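Local coordinates for CRP-like protein Clp (Xanthomonas campestris pv. campestris, PDB 3IWZ) that acts as a homodimeric global transcription regulator that activates or represses virulence genes and appears to lose its DNA-binding ability on binding cyclic di-GMP, at residues T54-I59 with L110-Y115; G83-E88 with Y135-Q140; T43-P48 with V100-R105. All coordinates share one frame; numbering follows the deposited sequence.

Contact 1 of 3, residues T54-I59 with L110-Y115; sequences TLYYVI and LAEISY
Y56 lays its ring alongside the side chain of E112, CE1 lying 3.5 Å from E112 CB, with the ring and carboxylate planes just 11° apart. With E112 CG between its own backbone N and carbonyl carbon (chi1 59°), the chain runs on extended beside the Y56 ring. Its OE2 lies 3.1 Å from T54 CG2, and that same methyl sits over one face of the Y56 ring, toward the rim. The other carboxylate oxygen of E112 belongs to a salt bridge with R37. Further along this face V58 and L110 run side by side, V58 CG2 and L110 CD2 3.9 Å apart. A111 lies on the opposite face, where I59 CD1, from the corner just past the strand, reaches A111 CB at 3.7 Å; on that face too L55 CB packs more loosely on I113 CG2.

The backbones pair antiparallel, L55 with I113 and Y57 with A111 each forming two hydrogen bonds; L55 N to I113 O measures 2.9 Å. Where the second strand gives way to a helix, the Y115 ring turns back so that T54 N lies over its centre, and Y115 OH is hydrogen-bonded to G87 O.

These are the two inner strands of a four-stranded sheet in the cyclic-nucleotide-binding β-roll: strand 35-39 flanks 108-114, strand 85-86 flanks 54-58, and helix 24-32 packs against Y57 and A111.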
loop_
_atom_site.group_PDB
_atom_site.type_symbol
_atom_site.label_atom_id
_atom_site.label_comp_id
_atom_site.label_asym_id
_atom_site.label_seq_id
_atom_site.Cartn_x
_atom_site.Cartn_y
_atom_site.Cartn_z
ATOM N N THR D 54 -17.745 5.467 -8.011
ATOM C CA THR D 54 -17.083 5.964 -9.207
ATOM C C THR D 54 -15.577 5.711 -9.291
ATOM O O THR D 54 -14.853 5.765 -8.301
ATOM C CB THR D 54 -17.326 7.481 -9.337
ATOM O OG1 THR D 54 -18.736 7.727 -9.428
ATOM C CG2 THR D 54 -16.635 8.036 -10.572
ATOM N N LEU D 55 -15.113 5.454 -10.502
ATOM C CA LEU D 55 -13.706 5.215 -10.748
ATOM C C LEU D 55 -13.243 6.429 -11.538
ATOM O O LEU D 55 -14.012 6.997 -12.307
ATOM C CB LEU D 55 -13.537 3.952 -11.598
ATOM C CG LEU D 55 -12.218 3.184 -11.679
ATOM C CD1 LEU D 55 -12.056 2.682 -13.116
ATOM C CD2 LEU D 55 -11.047 4.045 -11.298
ATOM N N TYR D 56 -11.998 6.839 -11.344
ATOM C CA TYR D 56 -11.474 7.971 -12.088
ATOM C C TYR D 56 -10.245 7.577 -12.880
ATOM O O TYR D 56 -9.448 6.757 -12.436
ATOM C CB TYR D 56 -11.111 9.109 -11.148
ATOM C CG TYR D 56 -12.295 9.783 -10.507
ATOM C CD1 TYR D 56 -13.084 10.679 -11.227
ATOM C CD2 TYR D 56 -12.609 9.551 -9.173
ATOM C CE1 TYR D 56 -14.147 11.331 -10.632
ATOM C CE2 TYR D 56 -13.675 10.198 -8.569
ATOM C CZ TYR D 56 -14.438 11.088 -9.303
ATOM O OH TYR D 56 -15.485 11.737 -8.703
ATOM N N TYR D 57 -10.112 8.166 -14.062
ATOM C CA TYR D 57 -8.968 7.938 -14.932
ATOM C C TYR D 57 -8.407 9.330 -15.221
ATOM O O TYR D 57 -9.110 10.181 -15.765
ATOM C CB TYR D 57 -9.406 7.275 -16.233
ATOM C CG TYR D 57 -8.295 7.136 -17.244
ATOM C CD1 TYR D 57 -7.487 6.001 -17.275
ATOM C CD2 TYR D 57 -8.041 8.147 -18.162
ATOM C CE1 TYR D 57 -6.452 5.880 -18.199
ATOM C CE2 TYR D 57 -7.012 8.038 -19.091
ATOM C CZ TYR D 57 -6.223 6.904 -19.103
ATOM O OH TYR D 57 -5.211 6.799 -20.024
ATOM N N VAL D 58 -7.158 9.564 -14.827
ATOM C CA VAL D 58 -6.509 10.850 -15.042
ATOM C C VAL D 58 -6.115 11.023 -16.505
ATOM O O VAL D 58 -5.173 10.391 -16.979
ATOM C CB VAL D 58 -5.218 10.995 -14.198
ATOM C CG1 VAL D 58 -4.634 12.384 -14.388
ATOM C CG2 VAL D 58 -5.496 10.719 -12.734
ATOM N N ILE D 59 -6.839 11.884 -17.214
ATOM C CA ILE D 59 -6.549 12.138 -18.618
ATOM C C ILE D 59 -5.407 13.136 -18.752
ATOM O O ILE D 59 -4.514 12.977 -19.590
ATOM C CB ILE D 59 -7.795 12.674 -19.360
ATOM C CG1 ILE D 59 -8.806 11.536 -19.548
ATOM C CG2 ILE D 59 -7.383 13.265 -20.710
ATOM C CD1 ILE D 59 -10.026 11.894 -20.372
ATOM N N LEU D 110 -10.358 14.676 -15.798
ATOM C CA LEU D 110 -10.564 13.327 -15.284
ATOM C C LEU D 110 -11.803 12.710 -15.901
ATOM O O LEU D 110 -12.855 13.338 -15.957
ATOM C CB LEU D 110 -10.730 13.345 -13.758
ATOM C CG LEU D 110 -9.628 14.005 -12.920
ATOM C CD1 LEU D 110 -9.984 13.916 -11.451
ATOM C CD2 LEU D 110 -8.297 13.332 -13.186
ATOM N N ALA D 111 -11.673 11.477 -16.370
ATOM C CA ALA D 111 -12.794 10.769 -16.956
ATOM C C ALA D 111 -13.320 9.826 -15.885
ATOM O O ALA D 111 -12.578 8.983 -15.388
ATOM C CB ALA D 111 -12.338 9.979 -18.176
ATOM N N GLU D 112 -14.589 9.970 -15.518
ATOM C CA GLU D 112 -15.171 9.105 -14.505
ATOM C C GLU D 112 -16.222 8.151 -15.066
ATOM O O GLU D 112 -16.878 8.440 -16.071
ATOM C CB GLU D 112 -15.781 9.934 -13.363
ATOM C CG GLU D 112 -16.877 10.900 -13.775
ATOM C CD GLU D 112 -17.654 11.446 -12.583
ATOM O OE1 GLU D 112 -18.433 12.402 -12.777
ATOM O OE2 GLU D 112 -17.498 10.915 -11.458
ATOM N N ILE D 113 -16.353 7.003 -14.408
ATOM C CA ILE D 113 -17.318 5.975 -14.782
ATOM C C ILE D 113 -17.696 5.191 -13.530
ATOM O O ILE D 113 -16.830 4.818 -12.728
ATOM C CB ILE D 113 -16.745 4.998 -15.839
ATOM C CG1 ILE D 113 -17.875 4.116 -16.384
ATOM C CG2 ILE D 113 -15.658 4.116 -15.213
ATOM C CD1 ILE D 113 -17.505 3.345 -17.637
ATOM N N SER D 114 -18.993 4.954 -13.359
ATOM C CA SER D 114 -19.487 4.229 -12.192
ATOM C C SER D 114 -19.004 2.789 -12.217
ATOM O O SER D 114 -18.847 2.196 -13.288
ATOM C CB SER D 114 -21.015 4.249 -12.163
ATOM O OG SER D 114 -21.556 3.505 -13.242
ATOM N N TYR D 115 -18.769 2.220 -11.040
ATOM C CA TYR D 115 -18.317 0.836 -10.972
ATOM C C TYR D 115 -19.354 -0.080 -11.629
ATOM O O TYR D 115 -19.031 -0.889 -12.502
ATOM C CB TYR D 115 -18.126 0.384 -9.516
ATOM C CG TYR D 115 -17.150 1.196 -8.689
ATOM C CD1 TYR D 115 -15.938 1.640 -9.227
ATOM C CD2 TYR D 115 -17.412 1.462 -7.346
ATOM C CE1 TYR D 115 -15.014 2.322 -8.445
ATOM C CE2 TYR D 115 -16.499 2.139 -6.560
ATOM C CZ TYR D 115 -15.302 2.565 -7.113
ATOM O OH TYR D 115 -14.396 3.203 -6.323
#

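Contact 2 of 3, residues G83-E88 with Y135-Q140; sequences GEFVGE and YAIGVQ
G83 turns its carbonyl O toward the end of the Q140 side chain, which reaches out extended from the helix. The Q140 amide is probably turned over as modelled, which leaves open which of its two end atoms meets which partner. G83 itself has a positive phi of 93°, a backbone shape that suits glycine, since a side chain would collide with the preceding carbonyl.

E84 comes next, its chain bent at chi2 (-65°), and slides past Q140 in the opposite direction. E84 CD lies 3.6 Å from Q140 CD, with the carboxylate and amide planes 31° apart. A water ties the two residues together, donating to E84 OE1 at 2.8 Å and to the backbone Q140 O at 3.1 Å. E84 OE1 also forms a salt bridge with R144, one turn further along the helix.

That helix, 130-157, is the long helix that in CRP-family regulators joins the nucleotide-binding domain to the DNA-binding domain and pairs with its mate in the dimer. Its far side meets the second subunit here: Y135 OH is hydrogen-bonded to L91 O of that subunit, and V139 packs on I93 of it.

F85 points its CB toward the helix. The F85 and I137 side chains cross at about a right angle, and I137 CG1 sits 4.2 Å from the F85 ring centroid in a CH-pi contact over one face, while the Q140 amide lies at the ring edge. The F85 ring also meets Y57 edge-to-face.

E88, which with G87 opens the probable counterpart of the phosphate-binding cassette of CRP relatives, brings CG to 4.3 Å from I137 CG2.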
loop_
_atom_site.group_PDB
_atom_site.type_symbol
_atom_site.label_atom_id
_atom_site.label_comp_id
_atom_site.label_asym_id
_atom_site.label_seq_id
_atom_site.Cartn_x
_atom_site.Cartn_y
_atom_site.Cartn_z
ATOM N N GLY D 83 -2.861 8.714 -17.347
ATOM C CA GLY D 83 -2.895 7.264 -17.415
ATOM C C GLY D 83 -3.244 6.550 -16.121
ATOM O O GLY D 83 -3.508 5.350 -16.125
ATOM N N GLU D 84 -3.253 7.271 -15.008
ATOM C CA GLU D 84 -3.546 6.656 -13.725
ATOM C C GLU D 84 -5.028 6.496 -13.399
ATOM O O GLU D 84 -5.857 7.370 -13.691
ATOM C CB GLU D 84 -2.869 7.444 -12.598
ATOM C CG GLU D 84 -1.343 7.336 -12.575
ATOM C CD GLU D 84 -0.865 5.928 -12.288
ATOM O OE1 GLU D 84 -1.298 5.346 -11.272
ATOM O OE2 GLU D 84 -0.061 5.398 -13.075
ATOM N N PHE D 85 -5.347 5.347 -12.812
ATOM C CA PHE D 85 -6.698 5.043 -12.366
ATOM C C PHE D 85 -6.670 5.407 -10.896
ATOM O O PHE D 85 -5.796 4.953 -10.168
ATOM C CB PHE D 85 -7.002 3.547 -12.513
ATOM C CG PHE D 85 -7.354 3.133 -13.911
ATOM C CD1 PHE D 85 -8.632 3.321 -14.401
ATOM C CD2 PHE D 85 -6.389 2.601 -14.753
ATOM C CE1 PHE D 85 -8.944 2.993 -15.708
ATOM C CE2 PHE D 85 -6.691 2.270 -16.064
ATOM C CZ PHE D 85 -7.967 2.466 -16.544
ATOM N N VAL D 86 -7.590 6.257 -10.462
ATOM C CA VAL D 86 -7.643 6.638 -9.056
ATOM C C VAL D 86 -9.069 6.435 -8.557
ATOM O O VAL D 86 -10.005 6.358 -9.358
ATOM C CB VAL D 86 -7.146 8.091 -8.848
ATOM C CG1 VAL D 86 -5.662 8.160 -9.150
ATOM C CG2 VAL D 86 -7.886 9.047 -9.761
ATOM N N GLY D 87 -9.223 6.311 -7.242
ATOM C CA GLY D 87 -10.535 6.055 -6.667
ATOM C C GLY D 87 -11.035 4.674 -7.082
ATOM O O GLY D 87 -12.239 4.426 -7.212
ATOM N N GLU D 88 -10.099 3.757 -7.282
ATOM C CA GLU D 88 -10.451 2.420 -7.723
ATOM C C GLU D 88 -10.776 1.411 -6.637
ATOM O O GLU D 88 -11.289 0.340 -6.942
ATOM C CB GLU D 88 -9.331 1.850 -8.596
ATOM C CG GLU D 88 -8.117 1.344 -7.827
ATOM C CD GLU D 88 -7.539 2.369 -6.858
ATOM O OE1 GLU D 88 -7.573 3.599 -7.142
ATOM O OE2 GLU D 88 -7.035 1.930 -5.810
ATOM N N TYR D 135 -5.387 -5.806 -15.504
ATOM C CA TYR D 135 -3.943 -5.942 -15.379
ATOM C C TYR D 135 -3.295 -4.571 -15.206
ATOM O O TYR D 135 -2.390 -4.410 -14.389
ATOM C CB TYR D 135 -3.362 -6.640 -16.610
ATOM C CG TYR D 135 -1.861 -6.814 -16.554
ATOM C CD1 TYR D 135 -1.282 -7.767 -15.724
ATOM C CD2 TYR D 135 -1.020 -5.985 -17.294
ATOM C CE1 TYR D 135 0.098 -7.888 -15.623
ATOM C CE2 TYR D 135 0.366 -6.097 -17.201
ATOM C CZ TYR D 135 0.917 -7.048 -16.361
ATOM O OH TYR D 135 2.284 -7.132 -16.233
ATOM N N ALA D 136 -3.741 -3.586 -15.981
ATOM C CA ALA D 136 -3.179 -2.241 -15.857
ATOM C C ALA D 136 -3.405 -1.734 -14.433
ATOM O O ALA D 136 -2.494 -1.195 -13.809
ATOM C CB ALA D 136 -3.825 -1.289 -16.854
ATOM N N ILE D 137 -4.622 -1.913 -13.921
ATOM C CA ILE D 137 -4.936 -1.475 -12.569
ATOM C C ILE D 137 -4.059 -2.252 -11.596
ATOM O O ILE D 137 -3.610 -1.718 -10.583
ATOM C CB ILE D 137 -6.428 -1.696 -12.246
ATOM C CG1 ILE D 137 -7.283 -0.767 -13.119
ATOM C CG2 ILE D 137 -6.689 -1.457 -10.762
ATOM C CD1 ILE D 137 -8.764 -0.915 -12.919
ATOM N N GLY D 138 -3.804 -3.516 -11.919
ATOM C CA GLY D 138 -2.950 -4.328 -11.074
ATOM C C GLY D 138 -1.564 -3.711 -10.997
ATOM O O GLY D 138 -0.968 -3.606 -9.921
ATOM N N VAL D 139 -1.038 -3.312 -12.150
ATOM C CA VAL D 139 0.278 -2.680 -12.215
ATOM C C VAL D 139 0.317 -1.442 -11.321
ATOM O O VAL D 139 1.278 -1.220 -10.574
ATOM C CB VAL D 139 0.612 -2.237 -13.657
ATOM C CG1 VAL D 139 1.825 -1.307 -13.652
ATOM C CG2 VAL D 139 0.866 -3.470 -14.535
ATOM N N GLN D 140 -0.736 -0.638 -11.397
ATOM C CA GLN D 140 -0.783 0.582 -10.612
ATOM C C GLN D 140 -0.944 0.312 -9.129
ATOM O O GLN D 140 -0.345 1.000 -8.310
ATOM C CB GLN D 140 -1.886 1.515 -11.140
ATOM C CG GLN D 140 -1.608 1.971 -12.572
ATOM C CD GLN D 140 -2.656 2.924 -13.143
ATOM O OE1 GLN D 140 -2.619 3.258 -14.331
ATOM N NE2 GLN D 140 -3.582 3.367 -12.305
HETATM O O HOH W 1 0.273 3.782 -9.609
#

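Contact 3 of 3, residues T43-P48 with V100-R105; sequences TDVFRP and VILRTR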
loop_
_atom_site.group_PDB
_atom_site.type_symbol
_atom_site.label_atom_id
_atom_site.label_comp_id
_atom_site.label_asym_id
_atom_site.label_seq_id
_atom_site.Cartn_x
_atom_site.Cartn_y
_atom_site.Cartn_z
ATOM N N THR D 43 -8.339 21.288 -5.880
ATOM C CA THR D 43 -9.697 20.825 -5.673
ATOM C C THR D 43 -9.691 19.387 -5.157
ATOM O O THR D 43 -9.183 18.488 -5.826
ATOM C CB THR D 43 -10.486 20.836 -6.984
ATOM O OG1 THR D 43 -10.353 22.113 -7.620
ATOM C CG2 THR D 43 -11.947 20.542 -6.718
ATOM N N ASP D 44 -10.244 19.170 -3.970
ATOM C CA ASP D 44 -10.314 17.821 -3.430
ATOM C C ASP D 44 -11.489 17.122 -4.135
ATOM O O ASP D 44 -12.643 17.336 -3.781
ATOM C CB ASP D 44 -10.535 17.875 -1.908
ATOM C CG ASP D 44 -9.262 18.234 -1.135
ATOM O OD1 ASP D 44 -8.214 18.499 -1.758
ATOM O OD2 ASP D 44 -9.305 18.250 0.111
ATOM N N VAL D 45 -11.196 16.299 -5.139
ATOM C CA VAL D 45 -12.244 15.604 -5.890
ATOM C C VAL D 45 -13.177 14.764 -5.014
ATOM O O VAL D 45 -14.352 14.600 -5.338
ATOM C CB VAL D 45 -11.653 14.715 -6.998
ATOM C CG1 VAL D 45 -12.781 14.192 -7.889
ATOM C CG2 VAL D 45 -10.639 15.506 -7.821
ATOM N N PHE D 46 -12.645 14.204 -3.928
ATOM C CA PHE D 46 -13.440 13.448 -2.961
ATOM C C PHE D 46 -12.634 13.245 -1.680
ATOM O O PHE D 46 -11.403 13.102 -1.716
ATOM C CB PHE D 46 -13.979 12.109 -3.532
ATOM C CG PHE D 46 -12.934 11.067 -3.820
ATOM C CD1 PHE D 46 -12.133 10.554 -2.808
ATOM C CD2 PHE D 46 -12.779 10.573 -5.105
ATOM C CE1 PHE D 46 -11.197 9.567 -3.069
ATOM C CE2 PHE D 46 -11.842 9.583 -5.378
ATOM C CZ PHE D 46 -11.050 9.080 -4.358
ATOM N N ARG D 47 -13.335 13.262 -0.548
ATOM C CA ARG D 47 -12.707 13.119 0.759
ATOM C C ARG D 47 -13.234 11.878 1.484
ATOM O O ARG D 47 -14.285 11.340 1.129
ATOM C CB ARG D 47 -12.980 14.384 1.578
ATOM C CG ARG D 47 -12.902 15.655 0.736
ATOM C CD ARG D 47 -12.830 16.932 1.557
ATOM N NE ARG D 47 -11.531 17.079 2.201
ATOM C CZ ARG D 47 -11.282 16.739 3.458
ATOM N NH1 ARG D 47 -12.252 16.239 4.215
ATOM N NH2 ARG D 47 -10.062 16.883 3.951
ATOM N N PRO D 48 -12.507 11.398 2.505
ATOM C CA PRO D 48 -13.012 10.208 3.199
ATOM C C PRO D 48 -14.450 10.451 3.631
ATOM O O PRO D 48 -14.756 11.502 4.192
ATOM C CB PRO D 48 -12.060 10.071 4.389
ATOM C CG PRO D 48 -10.786 10.634 3.862
ATOM C CD PRO D 48 -11.244 11.861 3.107
ATOM N N VAL D 100 -9.696 7.826 1.390
ATOM C CA VAL D 100 -8.637 8.818 1.234
ATOM C C VAL D 100 -9.125 10.049 0.479
ATOM O O VAL D 100 -10.242 10.069 -0.047
ATOM C CB VAL D 100 -7.437 8.243 0.437
ATOM C CG1 VAL D 100 -6.941 6.965 1.077
ATOM C CG2 VAL D 100 -7.842 7.990 -1.007
ATOM N N ILE D 101 -8.258 11.054 0.424
ATOM C CA ILE D 101 -8.511 12.300 -0.288
ATOM C C ILE D 101 -7.844 12.248 -1.656
ATOM O O ILE D 101 -6.686 11.838 -1.769
ATOM C CB ILE D 101 -7.883 13.523 0.406
ATOM C CG1 ILE D 101 -8.387 13.667 1.838
ATOM C CG2 ILE D 101 -8.208 14.776 -0.393
ATOM C CD1 ILE D 101 -7.804 14.889 2.563
ATOM N N LEU D 102 -8.583 12.666 -2.682
ATOM C CA LEU D 102 -8.082 12.752 -4.050
ATOM C C LEU D 102 -8.065 14.255 -4.332
ATOM O O LEU D 102 -9.118 14.883 -4.485
ATOM C CB LEU D 102 -9.020 12.058 -5.034
ATOM C CG LEU D 102 -8.682 12.276 -6.512
ATOM C CD1 LEU D 102 -7.320 11.660 -6.829
ATOM C CD2 LEU D 102 -9.767 11.663 -7.388
ATOM N N ARG D 103 -6.868 14.825 -4.401
ATOM C CA ARG D 103 -6.704 16.260 -4.594
ATOM C C ARG D 103 -5.874 16.623 -5.826
ATOM O O ARG D 103 -4.754 16.140 -5.999
ATOM C CB ARG D 103 -6.073 16.824 -3.315
ATOM C CG ARG D 103 -5.556 18.244 -3.351
ATOM C CD ARG D 103 -4.885 18.566 -2.013
ATOM N NE ARG D 103 -5.833 18.498 -0.898
ATOM C CZ ARG D 103 -5.485 18.474 0.388
ATOM N NH1 ARG D 103 -4.204 18.506 0.745
ATOM N NH2 ARG D 103 -6.423 18.423 1.319
ATOM N N THR D 104 -6.435 17.465 -6.692
ATOM C CA THR D 104 -5.729 17.916 -7.895
ATOM C C THR D 104 -4.568 18.818 -7.464
ATOM O O THR D 104 -4.720 19.644 -6.569
ATOM C CB THR D 104 -6.648 18.740 -8.829
ATOM O OG1 THR D 104 -7.101 19.919 -8.138
ATOM C CG2 THR D 104 -7.845 17.910 -9.279
ATOM N N ARG D 105 -3.410 18.658 -8.094
ATOM C CA ARG D 105 -2.250 19.481 -7.753
ATOM C C ARG D 105 -2.114 20.569 -8.804
ATOM O O ARG D 105 -1.422 21.564 -8.604
ATOM C CB ARG D 105 -0.980 18.643 -7.730
ATOM C CG ARG D 105 -0.998 17.470 -6.778
ATOM C CD ARG D 105 0.276 16.664 -6.958
ATOM N NE ARG D 105 1.447 17.491 -6.689
ATOM C CZ ARG D 105 2.494 17.586 -7.500
ATOM N NH1 ARG D 105 2.514 16.905 -8.636
ATOM N NH2 ARG D 105 3.521 18.362 -7.176
#
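An edge strand of the second β-roll sheet meets its neighbour here, and the pairing is reinforced by a salt-bridge network of D44, R47 and R103. D44 and R103 form a non-hydrogen-bonded antiparallel pair, and their side chains lie side by side. R103 grips the carboxylate side-on: NE donates to D44 OD1 at a short 2.5 Å and NH2 to D44 OD2 at 3.1 Å. Both bonds use syn lone pairs, and carboxylate and guanidinium are nearly coplanar. R47 NE then takes the anti lone pair of D44 OD2 at 3.3 Å, so one oxygen accepts from two arginines. This doubly held aspartate would offset the like charges of the two guanidinium groups, whose NH2 atoms are 4.7 Å apart; R103 NH2 has a second carboxylate partner in E74. I101 CG1 lies over one face of the R47 guanidinium.

The sheet, ordered 44-46, 101-104, 63-68, 74-80, is one wall of the β-roll, and the chain turns a corner at V45. There V45 N makes a weak, bent bond to L102 O, whereas L102 N to F46 O is straight.

On the inner face, L102 CB sits 3.6 Å above the F46 ring plane over its centre, a CH-pi contact, while V100 O comes in at the edge, 3.2 Å from F46 CE1. R98 makes a cation-pi contact with the same ring.

At the other end T43 N donates to T104 OG1 at 2.9 Å, T104 N returns a bond to T43 O, and T104 OG1 is also hydrogen-bonded to P40 O.

In the fold
Along the chain the segments alternate: 43-48, 54-59, 83-88, 100-105, 110-115, 135-140, so all three contacts cross one another. Contacts 1 and 3 lie in the two facing sheets of the β-roll, their centres about 13 Å apart, and Y56 bridges them by packing on V45, F46 and L102. Contact 2, about 11 Å from the centre of contact 1, shares that sheet through neighbouring strands 54-58 and 85-86 and carries it onto helix 130-157. Contacts 2 and 3, with centres about 17 Å apart, meet where G87 touches F46 and V86 touches L102. Together they link the nucleotide-binding domain's sheets to the long helix leading to the DNA-binding domain.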